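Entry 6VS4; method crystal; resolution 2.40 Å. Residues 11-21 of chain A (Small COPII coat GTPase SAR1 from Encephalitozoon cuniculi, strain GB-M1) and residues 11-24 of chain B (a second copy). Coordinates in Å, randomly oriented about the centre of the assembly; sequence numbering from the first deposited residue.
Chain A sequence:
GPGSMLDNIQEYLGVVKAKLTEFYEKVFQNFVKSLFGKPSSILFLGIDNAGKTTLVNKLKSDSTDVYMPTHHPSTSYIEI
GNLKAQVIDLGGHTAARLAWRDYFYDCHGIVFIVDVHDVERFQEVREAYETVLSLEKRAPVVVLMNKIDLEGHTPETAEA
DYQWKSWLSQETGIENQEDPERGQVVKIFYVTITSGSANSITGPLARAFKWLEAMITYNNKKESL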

# COMPACT_ATOMS: atom_id res chain seq x y z
N GLU A 11 -4.22 -5.73 11.12
CA GLU A 11 -5.54 -5.11 11.10
C GLU A 11 -5.55 -3.87 10.21
O GLU A 11 -6.51 -3.64 9.46
CB GLU A 11 -5.98 -4.77 12.53
N TYR A 12 -4.48 -3.08 10.24
CA TYR A 12 -4.43 -1.89 9.41
C TYR A 12 -4.33 -2.25 7.93
O TYR A 12 -4.98 -1.62 7.09
CB TYR A 12 -3.27 -0.98 9.83
CG TYR A 12 -3.32 0.38 9.17
CD1 TYR A 12 -4.34 1.27 9.44
CD2 TYR A 12 -2.36 0.77 8.25
CE1 TYR A 12 -4.41 2.50 8.83
CE2 TYR A 12 -2.41 2.01 7.63
CZ TYR A 12 -3.44 2.87 7.93
OH TYR A 12 -3.52 4.11 7.33
N LEU A 13 -3.52 -3.26 7.59
CA LEU A 13 -3.43 -3.67 6.18
C LEU A 13 -4.78 -4.07 5.63
O LEU A 13 -5.09 -3.81 4.46
CB LEU A 13 -2.45 -4.82 6.02
CG LEU A 13 -0.99 -4.52 6.34
CD1 LEU A 13 -0.16 -5.81 6.24
CD2 LEU A 13 -0.45 -3.43 5.45
N GLY A 14 -5.60 -4.73 6.45
CA GLY A 14 -6.93 -5.12 6.00
C GLY A 14 -7.86 -3.93 5.83
O GLY A 14 -8.64 -3.88 4.88
N VAL A 15 -7.79 -2.97 6.75
CA VAL A 15 -8.61 -1.77 6.63
C VAL A 15 -8.26 -1.02 5.34
O VAL A 15 -9.14 -0.58 4.60
CB VAL A 15 -8.43 -0.89 7.87
CG1 VAL A 15 -8.78 0.55 7.56
CG2 VAL A 15 -9.28 -1.42 9.01
N VAL A 16 -6.96 -0.90 5.05
CA VAL A 16 -6.52 -0.21 3.84
C VAL A 16 -6.97 -0.96 2.60
O VAL A 16 -7.45 -0.36 1.63
CB VAL A 16 -5.00 -0.03 3.86
CG1 VAL A 16 -4.51 0.54 2.53
CG2 VAL A 16 -4.58 0.83 5.04
N LYS A 17 -6.78 -2.28 2.58
CA LYS A 17 -7.16 -3.07 1.41
C LYS A 17 -8.64 -2.91 1.10
O LYS A 17 -9.03 -2.80 -0.07
CB LYS A 17 -6.78 -4.53 1.63
CG LYS A 17 -6.89 -5.39 0.39
CD LYS A 17 -6.15 -6.70 0.56
CE LYS A 17 -6.90 -7.86 -0.07
NZ LYS A 17 -7.93 -8.39 0.86
N ALA A 18 -9.49 -2.86 2.12
CA ALA A 18 -10.92 -2.66 1.90
C ALA A 18 -11.21 -1.26 1.35
O ALA A 18 -12.07 -1.10 0.49
CB ALA A 18 -11.71 -2.90 3.19
N LYS A 19 -10.52 -0.24 1.86
CA LYS A 19 -10.72 1.11 1.34
C LYS A 19 -10.23 1.22 -0.10
O LYS A 19 -10.85 1.92 -0.91
CB LYS A 19 -10.02 2.14 2.24
CG LYS A 19 -10.32 3.60 1.90
CD LYS A 19 -11.81 3.88 1.95
CE LYS A 19 -12.13 5.35 1.76
NZ LYS A 19 -12.12 6.10 3.05
N LEU A 20 -9.12 0.56 -0.43
CA LEU A 20 -8.66 0.56 -1.82
C LEU A 20 -9.67 -0.15 -2.72
O LEU A 20 -9.90 0.26 -3.87
CB LEU A 20 -7.27 -0.07 -1.93
CG LEU A 20 -6.08 0.61 -1.21
CD1 LEU A 20 -4.77 -0.09 -1.55
CD2 LEU A 20 -5.97 2.09 -1.51
N THR A 21 -10.30 -1.21 -2.21
CA THR A 21 -11.33 -1.91 -2.98
C THR A 21 -12.50 -0.99 -3.25
O THR A 21 -13.02 -0.94 -4.37
CB THR A 21 -11.79 -3.15 -2.22
OG1 THR A 21 -10.71 -4.08 -2.14
CG2 THR A 21 -12.97 -3.82 -2.94
N GLU B 11 -5.27 12.07 -0.85
CA GLU B 11 -5.26 12.33 0.58
C GLU B 11 -5.16 11.03 1.37
O GLU B 11 -4.43 10.95 2.37
CB GLU B 11 -6.51 13.12 0.99
N TYR B 12 -5.84 9.98 0.92
CA TYR B 12 -5.77 8.70 1.62
C TYR B 12 -4.39 8.07 1.50
O TYR B 12 -3.86 7.52 2.47
CB TYR B 12 -6.86 7.75 1.12
CG TYR B 12 -6.99 6.51 1.99
CD1 TYR B 12 -7.43 6.60 3.30
CD2 TYR B 12 -6.65 5.26 1.51
CE1 TYR B 12 -7.54 5.49 4.09
CE2 TYR B 12 -6.77 4.13 2.30
CZ TYR B 12 -7.21 4.25 3.59
OH TYR B 12 -7.33 3.14 4.40
N LEU B 13 -3.78 8.14 0.31
CA LEU B 13 -2.43 7.58 0.15
C LEU B 13 -1.45 8.24 1.11
O LEU B 13 -0.54 7.58 1.63
CB LEU B 13 -1.94 7.75 -1.28
CG LEU B 13 -2.70 6.99 -2.35
CD1 LEU B 13 -2.16 7.36 -3.74
CD2 LEU B 13 -2.65 5.50 -2.09
N GLY B 14 -1.60 9.54 1.34
CA GLY B 14 -0.71 10.22 2.27
C GLY B 14 -0.96 9.82 3.71
O GLY B 14 -0.01 9.67 4.49
N VAL B 15 -2.23 9.67 4.09
CA VAL B 15 -2.54 9.22 5.44
C VAL B 15 -1.95 7.84 5.70
O VAL B 15 -1.35 7.59 6.75
CB VAL B 15 -4.07 9.24 5.65
CG1 VAL B 15 -4.46 8.30 6.77
CG2 VAL B 15 -4.54 10.66 5.94
N VAL B 16 -2.08 6.94 4.72
CA VAL B 16 -1.53 5.59 4.87
C VAL B 16 -0.01 5.63 4.95
O VAL B 16 0.59 4.95 5.79
CB VAL B 16 -2.00 4.71 3.71
CG1 VAL B 16 -1.30 3.35 3.76
CG2 VAL B 16 -3.51 4.58 3.72
N LYS B 17 0.63 6.40 4.07
CA LYS B 17 2.08 6.46 4.08
C LYS B 17 2.62 6.94 5.42
O LYS B 17 3.62 6.41 5.92
CB LYS B 17 2.57 7.35 2.93
CG LYS B 17 4.05 7.28 2.68
CD LYS B 17 4.41 7.86 1.32
CE LYS B 17 5.70 8.66 1.37
NZ LYS B 17 5.44 10.06 1.83
N ALA B 18 1.94 7.91 6.04
CA ALA B 18 2.36 8.38 7.36
C ALA B 18 2.17 7.31 8.43
O ALA B 18 3.00 7.16 9.32
CB ALA B 18 1.60 9.65 7.74
N LYS B 19 1.06 6.56 8.37
CA LYS B 19 0.85 5.49 9.34
C LYS B 19 1.87 4.37 9.15
O LYS B 19 2.33 3.77 10.13
CB LYS B 19 -0.58 4.95 9.23
CG LYS B 19 -0.97 3.95 10.32
CD LYS B 19 -0.80 4.55 11.70
CE LYS B 19 -1.33 3.64 12.80
NZ LYS B 19 -2.78 3.86 13.07
N LEU B 20 2.22 4.05 7.90
CA LEU B 20 3.26 3.05 7.67
C LEU B 20 4.61 3.53 8.20
O LEU B 20 5.40 2.75 8.74
CB LEU B 20 3.34 2.69 6.18
CG LEU B 20 2.12 2.04 5.49
CD1 LEU B 20 2.45 1.64 4.06
CD2 LEU B 20 1.59 0.84 6.25
N THR B 21 4.87 4.84 8.07
CA THR B 21 6.11 5.40 8.62
C THR B 21 6.14 5.24 10.13
O THR B 21 7.16 4.85 10.71
CB THR B 21 6.23 6.87 8.24
OG1 THR B 21 6.38 6.97 6.82
CG2 THR B 21 7.44 7.52 8.93
N GLU B 22 5.02 5.51 10.80
CA GLU B 22 4.92 5.30 12.23
C GLU B 22 5.19 3.84 12.60
O GLU B 22 5.87 3.56 13.59
CB GLU B 22 3.54 5.75 12.71
CG GLU B 22 3.17 5.33 14.10
CD GLU B 22 1.71 5.60 14.40
OE1 GLU B 22 1.21 6.67 13.98
OE2 GLU B 22 1.06 4.74 15.03
N PHE B 23 4.65 2.89 11.82
CA PHE B 23 4.91 1.47 12.06
C PHE B 23 6.39 1.14 11.90
O PHE B 23 6.94 0.33 12.64
CB PHE B 23 4.06 0.60 11.13
CG PHE B 23 2.68 0.34 11.64
CD1 PHE B 23 2.47 -0.01 12.96
CD2 PHE B 23 1.58 0.44 10.79
CE1 PHE B 23 1.18 -0.27 13.44
CE2 PHE B 23 0.29 0.19 11.26
CZ PHE B 23 0.09 -0.17 12.58
N TYR B 24 7.03 1.73 10.89
CA TYR B 24 8.47 1.54 10.69
C TYR B 24 9.25 1.93 11.94
O TYR B 24 10.22 1.25 12.32
CB TYR B 24 8.91 2.35 9.47
CG TYR B 24 10.26 1.99 8.90
CD1 TYR B 24 11.42 2.60 9.38
CD2 TYR B 24 10.37 1.10 7.85
CE1 TYR B 24 12.66 2.30 8.85
CE2 TYR B 24 11.61 0.78 7.31
CZ TYR B 24 12.75 1.39 7.82
OH TYR B 24 13.99 1.09 7.29

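At the centre of this contact two copies of the same valine meet: Val A16 CG2 lies 4.1 Å from Val B16 CG2, where the backbones come nearest, with 7.7 Å between the Val A16 and Val B16 CA atoms. The helices run antiparallel at 169°, so each residue's counterpart falls in reversed order, and Tyr A12 lies across from Lys B19 just as Lys A19 lies across from Tyr B12. The axes come no nearer than 12.0 Å, a wide gap for a helix pair, and the tyrosine side chains reach across it.

The two tyrosines supply nearly half of the buried surface. Each points its CA-to-CB bond toward the partner helix, with chi1 in the t well, and the two bury the largest areas in the contact. Tyr A12 is a knob set among Val B16, Lys B19, Leu B20 and Phe B23. Tyr A12 CE2 sits 4.2 Å from Val B16 CG1 and 4.4 Å from Leu B20 CD2, the leucine lying at the ring edge, while Tyr A12 CB meets the edge of the phenylalanine ring 4.0 Å from Phe B23 CE2. Tyr B12 repeats the valine and leucine contacts on chain A.

Farther out, lysine is used chiefly for its carbon. Lys B19 CG stands 3.8 Å from the centroid of the Tyr A12 ring, over one face, a CH-pi contact mirrored by Lys A19 and Tyr B12. With chi2 in the p well, the chain carries Lys B19 NZ to 5.1 Å from that Tyr A12 ring centroid, at most a weak cation-pi attraction.

The polar edge adds no hydrogen bond between the helices. Tyr A12 OH packs 3.5 Å from Val B16 CA and 3.6 Å from Lys B19 CB, against carbon. The rule here is shape: a tyrosine spans the gap, and a lysine's aliphatic stem covers its ring.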